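Local coordinates for Ice-binding protein (PDB 5UYT) that probably binds ice crystals and limits their growth as a two-domain bacterial antifreeze protein, at residues F121-L127 with F147-L153; L175-L181 with T193-V199; P309-N315 with V335-N341; V396-R401 with I414-T419. One frame throughout, in Å; residues are numbered along the deposited sequence.

Overall arrangement
All four contacts join neighbouring coils of right-handed beta-helices, two in each of the two ice-binding-like domains, and in each the paired segments run parallel. Interactions 1 and 2 belong to the first domain, with centres 19 Å apart and nearest atoms about 7 Å apart; interaction 1 lies against helix 55-73, while interaction 2 joins successive coils where the chain turns a corner. Interactions 3 and 4 belong to the second domain, their centres 20 Å apart. Across the domains, interactions 2 and 3 come within about 12 Å at their nearest atoms, whereas the centres of interactions 1 and 4 are 51 Å apart.

Interaction 1 (F121-L127 with F147-L153); sequences FKIQGAL and FWKVEGL
F121 and W148 stack in an offset, nearly parallel fashion: the phenyl ring and the six-membered indole ring have centroids 4.2 Å apart and planes 14° apart. The two side chains leave their strands in the same direction, and F121 CB reaches W148 CE3 at 3.6 Å. L127 crosses the indole at about a right angle, with CD2 near CE3, while its CB meets V150 CG1 at 3.8 Å. On the other face of the strands, K149 starts extended (chi1 -178°) and then bends at chi3 and chi4. This curl takes K149 NZ to Q124 OE1, 2.9 Å away, and into a salt bridge with E151 OE2, which it meets at 2.8 Å on the anti lone pair. Strands 119-123 and 146-150 are neighbouring rungs of a right-handed beta-helix, joined in parallel register by the pairs F121-W148, K122-K149 and I123-V150. The bond from E151 N to I123 O (2.9 Å, 171°) carries the ladder into the corner, where Q124 and E151 each centre an inverse gamma turn. Past it, L127 N donates to L153 O at 3.0 Å. Farther out, Y68 of helix 55-73 hydrogen-bonds E151 OE2 and packs on K149, W148 NE1 is held by K163 O, and N169 ND2 bonds E151 OE1.

Interaction 2 (L175-L181 with T193-V199); sequences LQSGVSL and TVTGVTV
L175 and V194 pair in parallel at one end of the contact, and S180-T198 and L181-V199 pair in parallel at the other, with the register slipping by one residue between the two ladders. L175 N donates to T193 O at 2.9 Å and 171°, and L175 O receives T195 N. Beyond the corner, V179 O takes T198 N, and T198 O takes L181 N at 2.8 Å. Between the ladders Q176-V179 forms a type II beta turn, whose G178 has the positive phi (83°) that favours glycine. G178 N reaches G196 O at 3.0 Å from above the carbonyl plane, a less direct approach than in the ladders. Two successive coils of the right-handed beta-helix thus turn a corner together, each passing from one face of the solenoid to the next. Inside the bend, V197 CG1 lies 3.9 Å from L175 CB and also packs on V179 CB; it stands anti to the carbonyl carbon (chi1 -55°), and this orients it toward the preceding coil. L175 and V194 run side by side, their CD1 and CG1 atoms 3.8 Å apart. V199 bridges the two arms: CG2 meets L175 CD1 from a crossing direction, while CG1 lies alongside L181 CD2 at 4.0 Å. On the outer side, a water donates to V179 O and hydrogen-bonds T198 OG1. Strand 28-30, from early in the chain, stacks on the far side: its I29 packs on V197 and V199, while S27 OG hydrogen-bonds V197 N.

Interaction 3 (P309-N315 with V335-N341); sequences PHTYLLN and VFVIKIN
Y312, whose ring has V337 O at its edge and I338 CG1 obliquely beside it, carries a hydroxyl gripped by three groups. H310 ND1 donates to Y312 OH, T308 N also bonds it, and D47 OD1 of the first domain is the third partner, linking the two solenoids. H310 CB lies over one face of the tyrosine ring, toward its rim. Five backbone bonds zip strands 311-314 and 336-340 together: V337 N to H310 O, Y312 N to V337 O, K339 N to Y312 O, L314 N to K339 O (2.8 Å, an almost straight 175°) and N341 N to L314 O. On the face shared by T311, L313 and K339, the lysine slants across to T311, one pair earlier, K339 CE lying 3.8 Å from T311 CG2. A bend at chi3 (-74°) turns the end of the chain, and L289 O and T291 OG1, next to helix 270-288, receive NZ. On the opposite face, which Y312 shares, L314 runs alongside both I338 and I340; its CD1 touches I338 CG2 at 3.7 Å and I340 CG1 at 3.8 Å. These strands are consecutive rungs in the wall of the second right-handed beta-helix; Y312, L314, I338 and I340 are buried, and W365 and V367 of the next strand pack on I338 and I340. At the start of the pairing, P309 lies over one face of the F336 ring, its CA 4.2 Å from the ring centroid in an off-centre CH-pi contact. At the far end, N341 ND2 donates to N315 OD1 at 2.9 Å; the acceptor lies in the amide plane of N341, although the donor stands above the carbonyl plane of N315.

Interaction 4 (V396-R401 with I414-T419); sequences VEIEGR and INAQMT
R401 presents its guanidinium edge to T419: T419 O lies near the plane and takes a weak bond from NH2 at 3.2 Å. A water in that plane accepts from R401 NH1 and hydrogen-bonds T419 OG1 at 2.6 Å, and M418 CB approaches the group obliquely. The bend at chi3 (75°) brings the arginine head back toward the partner segment. Its remaining bonds fix the group's rotation: NH1 reaches S382 OG, NH2 reaches V222 O and NE reaches Y224 O. The side-chain amide of N415 is coupled to that of Q417, ND2 donating to OE1 at 2.9 Å on an in-plane lone pair. The backbones pair in parallel through N415 N to V396 O, I398 N to N415 O, and Q417 N to I398 O at 2.8 Å. G400 N then donates to Q417 O where the chain turns a corner. The backbone angles of G400 call for glycine, and T419 CG2 packs 3.7 Å from its N. On the buried face, I398 CB meets A416 CB at 3.9 Å, while CD1 of I398 touches CD1 of I414. V396 CB adds a contact with I414 CG2. This is a coil-to-coil step of the second right-handed beta-helix, made by strand 415-417, the last in chain order, which pairs on its other side with 240-242. Strand 397-404 also pairs with 378-380 of the preceding coil, I392 of strand 390-392 packs on both I398 and I414, and T225 of strand 224-228 touches A416 and M418.

Interaction 1 (F121-L127 with F147-L153)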
# COMPACT_ATOMS: atom_id res chain seq x y z
N PHE A 121 -14.69 8.99 -22.78
CA PHE A 121 -16.12 9.23 -22.75
C PHE A 121 -16.37 10.70 -22.49
O PHE A 121 -15.93 11.25 -21.48
CB PHE A 121 -16.78 8.36 -21.69
CG PHE A 121 -16.65 6.90 -21.98
CD1 PHE A 121 -17.59 6.26 -22.78
CD2 PHE A 121 -15.58 6.16 -21.47
CE1 PHE A 121 -17.48 4.90 -23.06
CE2 PHE A 121 -15.46 4.80 -21.74
CZ PHE A 121 -16.41 4.17 -22.55
N LYS A 122 -17.02 11.34 -23.46
CA LYS A 122 -17.38 12.75 -23.35
C LYS A 122 -18.84 12.84 -22.90
O LYS A 122 -19.76 12.66 -23.70
CB LYS A 122 -17.15 13.45 -24.69
CG LYS A 122 -15.68 13.40 -25.10
CD LYS A 122 -15.43 14.04 -26.45
CE LYS A 122 -15.09 15.52 -26.33
NZ LYS A 122 -14.91 16.10 -27.70
N ILE A 123 -19.03 13.10 -21.61
CA ILE A 123 -20.38 13.13 -21.04
C ILE A 123 -20.84 14.58 -20.84
O ILE A 123 -20.36 15.27 -19.94
CB ILE A 123 -20.46 12.38 -19.69
CG1 ILE A 123 -19.82 10.95 -19.73
CG2 ILE A 123 -21.89 12.39 -19.15
CD1 ILE A 123 -20.34 10.05 -20.85
N GLN A 124 -21.78 15.04 -21.68
CA GLN A 124 -22.20 16.45 -21.67
C GLN A 124 -23.38 16.63 -20.72
O GLN A 124 -24.50 16.97 -21.13
CB GLN A 124 -22.56 16.95 -23.08
CG GLN A 124 -21.53 16.55 -24.13
CD GLN A 124 -20.17 17.11 -23.81
OE1 GLN A 124 -19.24 16.39 -23.45
NE2 GLN A 124 -20.05 18.43 -23.92
N GLY A 125 -23.11 16.40 -19.44
CA GLY A 125 -24.14 16.33 -18.43
C GLY A 125 -23.57 15.54 -17.28
O GLY A 125 -22.37 15.28 -17.24
N ALA A 126 -24.43 15.17 -16.33
CA ALA A 126 -23.99 14.41 -15.16
C ALA A 126 -23.76 12.93 -15.52
O ALA A 126 -24.23 12.45 -16.57
CB ALA A 126 -25.00 14.55 -14.03
N LEU A 127 -23.03 12.22 -14.66
CA LEU A 127 -22.85 10.78 -14.82
C LEU A 127 -23.22 10.09 -13.50
O LEU A 127 -22.67 10.43 -12.47
CB LEU A 127 -21.42 10.46 -15.22
CG LEU A 127 -21.00 8.99 -15.28
CD1 LEU A 127 -21.69 8.26 -16.44
CD2 LEU A 127 -19.48 8.88 -15.38
N PHE A 147 -10.80 7.29 -19.73
CA PHE A 147 -11.07 8.64 -19.25
C PHE A 147 -12.56 8.94 -19.36
O PHE A 147 -13.20 8.57 -20.37
CB PHE A 147 -10.32 9.68 -20.11
CG PHE A 147 -8.82 9.55 -20.07
CD1 PHE A 147 -8.05 10.37 -19.24
CD2 PHE A 147 -8.16 8.62 -20.88
CE1 PHE A 147 -6.67 10.24 -19.19
CE2 PHE A 147 -6.77 8.49 -20.85
CZ PHE A 147 -6.02 9.31 -20.00
N TRP A 148 -13.09 9.64 -18.37
CA TRP A 148 -14.47 10.14 -18.40
C TRP A 148 -14.42 11.65 -18.21
O TRP A 148 -14.00 12.13 -17.14
CB TRP A 148 -15.32 9.48 -17.29
CG TRP A 148 -15.26 7.97 -17.28
CD1 TRP A 148 -14.27 7.19 -16.72
CD2 TRP A 148 -16.25 7.06 -17.77
NE1 TRP A 148 -14.57 5.85 -16.89
CE2 TRP A 148 -15.78 5.74 -17.51
CE3 TRP A 148 -17.50 7.22 -18.40
CZ2 TRP A 148 -16.51 4.59 -17.86
CZ3 TRP A 148 -18.22 6.08 -18.76
CH2 TRP A 148 -17.72 4.78 -18.50
N LYS A 149 -14.77 12.41 -19.25
CA LYS A 149 -14.83 13.87 -19.14
C LYS A 149 -16.28 14.26 -18.89
O LYS A 149 -17.10 14.30 -19.83
CB LYS A 149 -14.32 14.50 -20.43
CG LYS A 149 -14.29 16.03 -20.38
CD LYS A 149 -14.34 16.64 -21.79
CE LYS A 149 -15.66 16.37 -22.52
NZ LYS A 149 -16.91 16.56 -21.72
N VAL A 150 -16.60 14.56 -17.63
CA VAL A 150 -17.99 14.71 -17.20
C VAL A 150 -18.37 16.17 -16.90
O VAL A 150 -17.81 16.78 -15.97
CB VAL A 150 -18.33 13.83 -15.96
CG1 VAL A 150 -19.84 13.86 -15.69
CG2 VAL A 150 -17.85 12.38 -16.17
N GLU A 151 -19.33 16.71 -17.66
CA GLU A 151 -19.79 18.10 -17.46
C GLU A 151 -20.96 18.13 -16.50
O GLU A 151 -22.07 18.58 -16.85
CB GLU A 151 -20.21 18.74 -18.79
CG GLU A 151 -19.21 18.63 -19.92
CD GLU A 151 -17.89 19.32 -19.62
OE1 GLU A 151 -17.89 20.28 -18.83
OE2 GLU A 151 -16.87 18.88 -20.19
N GLY A 152 -20.74 17.64 -15.28
CA GLY A 152 -21.80 17.60 -14.28
C GLY A 152 -21.46 16.66 -13.14
O GLY A 152 -20.40 16.03 -13.14
N LEU A 153 -22.37 16.57 -12.18
CA LEU A 153 -22.14 15.73 -10.98
C LEU A 153 -21.81 14.27 -11.32
O LEU A 153 -22.53 13.64 -12.11
CB LEU A 153 -23.39 15.79 -10.07
CG LEU A 153 -23.45 14.81 -8.89
CD1 LEU A 153 -22.45 15.20 -7.82
CD2 LEU A 153 -24.86 14.73 -8.31

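Interaction 2 (L175-L181 with T193-V199)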
# COMPACT_ATOMS: atom_id res chain seq x y z
N LEU A 175 -18.82 9.24 -4.19
CA LEU A 175 -18.60 7.80 -4.32
C LEU A 175 -19.21 7.14 -3.11
O LEU A 175 -18.74 7.31 -1.99
CB LEU A 175 -17.09 7.49 -4.40
CG LEU A 175 -16.30 8.19 -5.53
CD1 LEU A 175 -14.88 7.64 -5.54
CD2 LEU A 175 -16.96 8.03 -6.90
N GLN A 176 -20.28 6.40 -3.34
CA GLN A 176 -21.07 5.84 -2.25
C GLN A 176 -20.45 4.54 -1.71
O GLN A 176 -19.45 4.06 -2.24
CB GLN A 176 -22.50 5.61 -2.75
CG GLN A 176 -23.30 6.88 -3.02
CD GLN A 176 -24.74 6.59 -3.39
OE1 GLN A 176 -25.43 5.84 -2.68
NE2 GLN A 176 -25.22 7.18 -4.49
N SER A 177 -21.05 3.99 -0.64
CA SER A 177 -20.55 2.83 0.08
C SER A 177 -20.10 1.71 -0.87
O SER A 177 -20.88 1.26 -1.71
CB SER A 177 -21.65 2.32 1.02
OG SER A 177 -21.22 1.12 1.64
N GLY A 178 -18.84 1.29 -0.74
CA GLY A 178 -18.35 0.09 -1.42
C GLY A 178 -17.92 0.28 -2.87
O GLY A 178 -17.57 -0.71 -3.54
N VAL A 179 -17.96 1.52 -3.36
CA VAL A 179 -17.42 1.82 -4.68
C VAL A 179 -15.96 1.35 -4.75
O VAL A 179 -15.19 1.54 -3.79
CB VAL A 179 -17.53 3.31 -5.05
CG1 VAL A 179 -16.60 3.68 -6.21
CG2 VAL A 179 -18.97 3.66 -5.41
N SER A 180 -15.61 0.74 -5.88
CA SER A 180 -14.26 0.25 -6.08
C SER A 180 -13.77 0.82 -7.41
O SER A 180 -14.25 0.43 -8.46
CB SER A 180 -14.27 -1.28 -6.14
OG SER A 180 -12.93 -1.72 -6.18
N LEU A 181 -12.81 1.74 -7.33
CA LEU A 181 -12.31 2.46 -8.49
C LEU A 181 -10.83 2.16 -8.74
O LEU A 181 -9.97 2.47 -7.91
CB LEU A 181 -12.52 3.96 -8.29
CG LEU A 181 -11.93 4.96 -9.32
CD1 LEU A 181 -12.37 4.60 -10.74
CD2 LEU A 181 -12.28 6.42 -8.99
N THR A 193 -16.63 13.53 -2.13
CA THR A 193 -17.17 12.88 -0.94
C THR A 193 -17.11 11.38 -1.16
O THR A 193 -17.69 10.87 -2.14
CB THR A 193 -18.64 13.30 -0.74
OG1 THR A 193 -18.72 14.72 -0.66
CG2 THR A 193 -19.23 12.70 0.56
N VAL A 194 -16.38 10.66 -0.31
CA VAL A 194 -16.29 9.22 -0.45
C VAL A 194 -16.71 8.54 0.86
O VAL A 194 -16.48 9.07 1.94
CB VAL A 194 -14.88 8.75 -0.90
CG1 VAL A 194 -14.49 9.44 -2.21
CG2 VAL A 194 -13.81 8.99 0.19
N THR A 195 -17.33 7.38 0.77
CA THR A 195 -17.77 6.68 1.99
C THR A 195 -17.47 5.19 1.81
O THR A 195 -18.08 4.52 0.97
CB THR A 195 -19.27 6.97 2.31
OG1 THR A 195 -20.08 6.53 1.22
CG2 THR A 195 -19.54 8.45 2.46
N GLY A 196 -16.52 4.67 2.58
CA GLY A 196 -16.21 3.24 2.56
C GLY A 196 -15.79 2.76 1.18
O GLY A 196 -16.29 1.73 0.70
N VAL A 197 -14.86 3.47 0.54
CA VAL A 197 -14.50 3.14 -0.83
C VAL A 197 -13.13 2.47 -0.94
O VAL A 197 -12.34 2.49 -0.00
CB VAL A 197 -14.53 4.37 -1.76
CG1 VAL A 197 -15.90 5.04 -1.67
CG2 VAL A 197 -13.42 5.36 -1.38
N THR A 198 -12.85 1.93 -2.12
CA THR A 198 -11.48 1.54 -2.48
C THR A 198 -11.15 2.27 -3.76
O THR A 198 -11.91 2.17 -4.74
CB THR A 198 -11.38 0.03 -2.74
OG1 THR A 198 -11.70 -0.66 -1.53
CG2 THR A 198 -9.94 -0.36 -3.22
N VAL A 199 -10.06 3.03 -3.75
CA VAL A 199 -9.65 3.77 -4.96
C VAL A 199 -8.13 3.59 -5.06
O VAL A 199 -7.41 3.98 -4.14
CB VAL A 199 -9.95 5.30 -4.89
CG1 VAL A 199 -9.52 6.00 -6.18
CG2 VAL A 199 -11.41 5.58 -4.63
O HOH W 1 -14.67 -0.83 -1.64

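Interaction 3 (P309-N315 with V335-N341)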
# COMPACT_ATOMS: atom_id res chain seq x y z
N PRO A 309 5.96 -0.18 -2.77
CA PRO A 309 7.36 -0.06 -2.40
C PRO A 309 7.76 1.40 -2.08
O PRO A 309 7.76 2.26 -2.97
CB PRO A 309 8.12 -0.57 -3.65
CG PRO A 309 7.14 -1.50 -4.29
CD PRO A 309 5.82 -0.80 -4.11
N HIS A 310 8.05 1.64 -0.79
CA HIS A 310 8.33 2.97 -0.24
C HIS A 310 8.99 2.77 1.13
O HIS A 310 8.96 1.68 1.69
CB HIS A 310 7.02 3.75 0.05
CG HIS A 310 6.30 4.24 -1.18
ND1 HIS A 310 5.14 3.65 -1.63
CD2 HIS A 310 6.55 5.27 -2.02
CE1 HIS A 310 4.70 4.30 -2.70
NE2 HIS A 310 5.55 5.28 -2.97
N THR A 311 9.49 3.87 1.68
CA THR A 311 9.78 3.96 3.09
C THR A 311 8.58 4.64 3.77
O THR A 311 8.27 5.80 3.47
CB THR A 311 11.03 4.81 3.32
OG1 THR A 311 12.16 4.20 2.66
CG2 THR A 311 11.32 4.91 4.83
N TYR A 312 7.96 3.94 4.72
CA TYR A 312 6.78 4.48 5.44
C TYR A 312 7.19 4.87 6.84
O TYR A 312 8.10 4.26 7.41
CB TYR A 312 5.71 3.39 5.55
CG TYR A 312 5.09 3.08 4.22
CD1 TYR A 312 4.08 3.91 3.70
CD2 TYR A 312 5.54 2.00 3.45
CE1 TYR A 312 3.51 3.64 2.46
CE2 TYR A 312 4.96 1.73 2.20
CZ TYR A 312 3.95 2.55 1.72
OH TYR A 312 3.36 2.34 0.48
N LEU A 313 6.49 5.85 7.39
CA LEU A 313 6.62 6.21 8.81
C LEU A 313 5.27 6.01 9.52
O LEU A 313 4.23 6.54 9.08
CB LEU A 313 7.06 7.68 8.99
CG LEU A 313 7.08 8.17 10.45
CD1 LEU A 313 8.11 7.46 11.32
CD2 LEU A 313 7.28 9.69 10.46
N LEU A 314 5.29 5.24 10.60
CA LEU A 314 4.19 5.23 11.56
C LEU A 314 4.74 5.95 12.80
O LEU A 314 5.59 5.39 13.50
CB LEU A 314 3.78 3.79 11.88
CG LEU A 314 3.06 3.08 10.72
CD1 LEU A 314 3.46 1.62 10.71
CD2 LEU A 314 1.54 3.19 10.88
N ASN A 315 4.27 7.18 13.07
CA ASN A 315 4.96 8.05 14.04
C ASN A 315 4.49 7.89 15.51
O ASN A 315 4.52 8.87 16.29
CB ASN A 315 4.90 9.53 13.60
CG ASN A 315 6.01 10.36 14.26
OD1 ASN A 315 7.11 9.86 14.51
ND2 ASN A 315 5.70 11.61 14.58
N VAL A 335 11.61 -3.08 -2.51
CA VAL A 335 11.93 -3.09 -1.08
C VAL A 335 10.85 -2.25 -0.35
O VAL A 335 10.39 -1.20 -0.87
CB VAL A 335 13.30 -2.41 -0.83
CG1 VAL A 335 13.54 -2.12 0.66
CG2 VAL A 335 14.43 -3.27 -1.40
N PHE A 336 10.49 -2.69 0.84
CA PHE A 336 9.53 -1.99 1.68
C PHE A 336 10.21 -1.74 3.01
O PHE A 336 10.73 -2.69 3.64
CB PHE A 336 8.32 -2.89 1.95
CG PHE A 336 7.62 -3.35 0.70
CD1 PHE A 336 6.45 -2.72 0.29
CD2 PHE A 336 8.12 -4.43 -0.04
CE1 PHE A 336 5.78 -3.16 -0.86
CE2 PHE A 336 7.45 -4.87 -1.19
CZ PHE A 336 6.29 -4.24 -1.59
N VAL A 337 10.21 -0.49 3.46
CA VAL A 337 10.73 -0.22 4.79
C VAL A 337 9.63 0.43 5.62
O VAL A 337 9.01 1.39 5.18
CB VAL A 337 11.99 0.67 4.75
CG1 VAL A 337 12.36 1.14 6.17
CG2 VAL A 337 13.19 -0.10 4.13
N ILE A 338 9.38 -0.11 6.81
CA ILE A 338 8.30 0.42 7.69
C ILE A 338 8.96 0.88 8.99
O ILE A 338 9.45 0.06 9.76
CB ILE A 338 7.21 -0.65 7.95
CG1 ILE A 338 6.57 -1.00 6.58
CG2 ILE A 338 6.12 -0.11 8.90
CD1 ILE A 338 5.65 -2.20 6.59
N LYS A 339 9.06 2.19 9.17
CA LYS A 339 9.70 2.76 10.36
C LYS A 339 8.58 3.02 11.37
O LYS A 339 7.59 3.69 11.05
CB LYS A 339 10.37 4.11 10.03
CG LYS A 339 11.45 4.04 8.96
CD LYS A 339 12.26 5.35 8.90
CE LYS A 339 11.43 6.44 8.26
NZ LYS A 339 12.22 7.71 8.20
N ILE A 340 8.76 2.56 12.61
CA ILE A 340 7.72 2.74 13.65
C ILE A 340 8.37 3.49 14.82
O ILE A 340 9.38 3.02 15.37
CB ILE A 340 7.15 1.35 14.10
CG1 ILE A 340 6.39 0.68 12.94
CG2 ILE A 340 6.28 1.51 15.35
CD1 ILE A 340 5.95 -0.77 13.25
N ASN A 341 7.82 4.67 15.17
CA ASN A 341 8.36 5.46 16.26
C ASN A 341 7.59 5.14 17.54
O ASN A 341 6.75 5.94 18.03
CB ASN A 341 8.32 6.95 15.87
CG ASN A 341 8.96 7.84 16.92
OD1 ASN A 341 9.73 7.38 17.76
ND2 ASN A 341 8.63 9.14 16.87

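Interaction 4 (V396-R401 with I414-T419)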
# COMPACT_ATOMS: atom_id res chain seq x y z
N VAL A 396 3.14 -18.24 16.45
CA VAL A 396 3.57 -17.23 15.47
C VAL A 396 4.46 -17.90 14.41
O VAL A 396 5.30 -18.78 14.77
CB VAL A 396 4.32 -16.09 16.17
CG1 VAL A 396 5.08 -15.23 15.13
CG2 VAL A 396 3.33 -15.20 16.92
N GLU A 397 4.27 -17.51 13.14
CA GLU A 397 5.15 -17.98 12.04
C GLU A 397 5.87 -16.74 11.56
O GLU A 397 5.23 -15.69 11.35
CB GLU A 397 4.29 -18.56 10.91
CG GLU A 397 3.53 -19.81 11.36
CD GLU A 397 2.55 -20.34 10.32
OE1 GLU A 397 2.44 -19.75 9.24
OE2 GLU A 397 1.90 -21.37 10.62
N ILE A 398 7.19 -16.83 11.43
CA ILE A 398 8.00 -15.72 10.89
C ILE A 398 8.75 -16.22 9.63
O ILE A 398 9.42 -17.27 9.65
CB ILE A 398 9.04 -15.26 11.96
CG1 ILE A 398 8.34 -14.47 13.10
CG2 ILE A 398 10.17 -14.39 11.36
CD1 ILE A 398 8.94 -14.84 14.43
N GLU A 399 8.58 -15.49 8.53
CA GLU A 399 9.42 -15.67 7.34
C GLU A 399 10.25 -14.40 7.32
O GLU A 399 9.78 -13.33 6.90
CB GLU A 399 8.55 -15.81 6.09
CG GLU A 399 9.29 -16.04 4.79
CD GLU A 399 8.35 -16.02 3.58
OE1 GLU A 399 7.10 -15.97 3.80
OE2 GLU A 399 8.85 -16.10 2.41
N GLY A 400 11.47 -14.51 7.82
CA GLY A 400 12.30 -13.32 8.01
C GLY A 400 13.05 -13.49 9.32
O GLY A 400 13.59 -14.54 9.57
N ARG A 401 13.10 -12.45 10.15
CA ARG A 401 13.85 -12.52 11.40
C ARG A 401 13.32 -11.52 12.39
O ARG A 401 12.72 -10.53 12.01
CB ARG A 401 15.38 -12.35 11.22
CG ARG A 401 15.82 -11.25 10.29
CD ARG A 401 17.34 -11.33 9.98
NE ARG A 401 17.75 -12.40 9.04
CZ ARG A 401 17.50 -12.41 7.73
NH1 ARG A 401 16.78 -11.42 7.12
NH2 ARG A 401 17.97 -13.40 6.97
N ILE A 414 6.98 -21.26 18.47
CA ILE A 414 6.96 -20.51 17.19
C ILE A 414 7.67 -21.30 16.09
O ILE A 414 8.34 -22.31 16.37
CB ILE A 414 7.59 -19.10 17.32
CG1 ILE A 414 9.13 -19.17 17.48
CG2 ILE A 414 6.97 -18.30 18.49
CD1 ILE A 414 9.76 -17.77 17.35
N ASN A 415 7.49 -20.85 14.85
CA ASN A 415 8.22 -21.42 13.71
C ASN A 415 8.80 -20.25 12.93
O ASN A 415 8.05 -19.43 12.38
CB ASN A 415 7.31 -22.30 12.86
CG ASN A 415 8.10 -23.12 11.84
OD1 ASN A 415 8.01 -24.38 11.78
ND2 ASN A 415 8.86 -22.44 11.06
N ALA A 416 10.12 -20.12 12.94
CA ALA A 416 10.72 -18.91 12.38
C ALA A 416 11.80 -19.32 11.40
O ALA A 416 12.70 -20.09 11.77
CB ALA A 416 11.31 -18.04 13.50
N GLN A 417 11.72 -18.81 10.17
CA GLN A 417 12.62 -19.23 9.12
C GLN A 417 13.21 -18.05 8.40
O GLN A 417 12.48 -17.23 7.85
CB GLN A 417 11.88 -20.15 8.09
CG GLN A 417 11.38 -21.46 8.75
CD GLN A 417 10.53 -22.33 7.83
OE1 GLN A 417 9.46 -22.86 8.24
NE2 GLN A 417 11.00 -22.52 6.63
N MET A 418 14.53 -17.93 8.45
CA MET A 418 15.20 -16.81 7.79
C MET A 418 14.95 -16.80 6.29
O MET A 418 14.77 -17.85 5.65
CB MET A 418 16.71 -16.85 8.07
CG MET A 418 17.43 -18.05 7.49
SD MET A 418 19.22 -17.93 7.82
CE MET A 418 19.79 -19.45 7.09
N THR A 419 14.93 -15.59 5.73
CA THR A 419 14.85 -15.35 4.30
C THR A 419 16.29 -15.38 3.73
O THR A 419 17.26 -15.36 4.51
CB THR A 419 14.18 -13.98 4.05
OG1 THR A 419 14.77 -13.02 4.94
CG2 THR A 419 12.65 -14.08 4.38
O HOH W 2 17.10 -12.20 4.14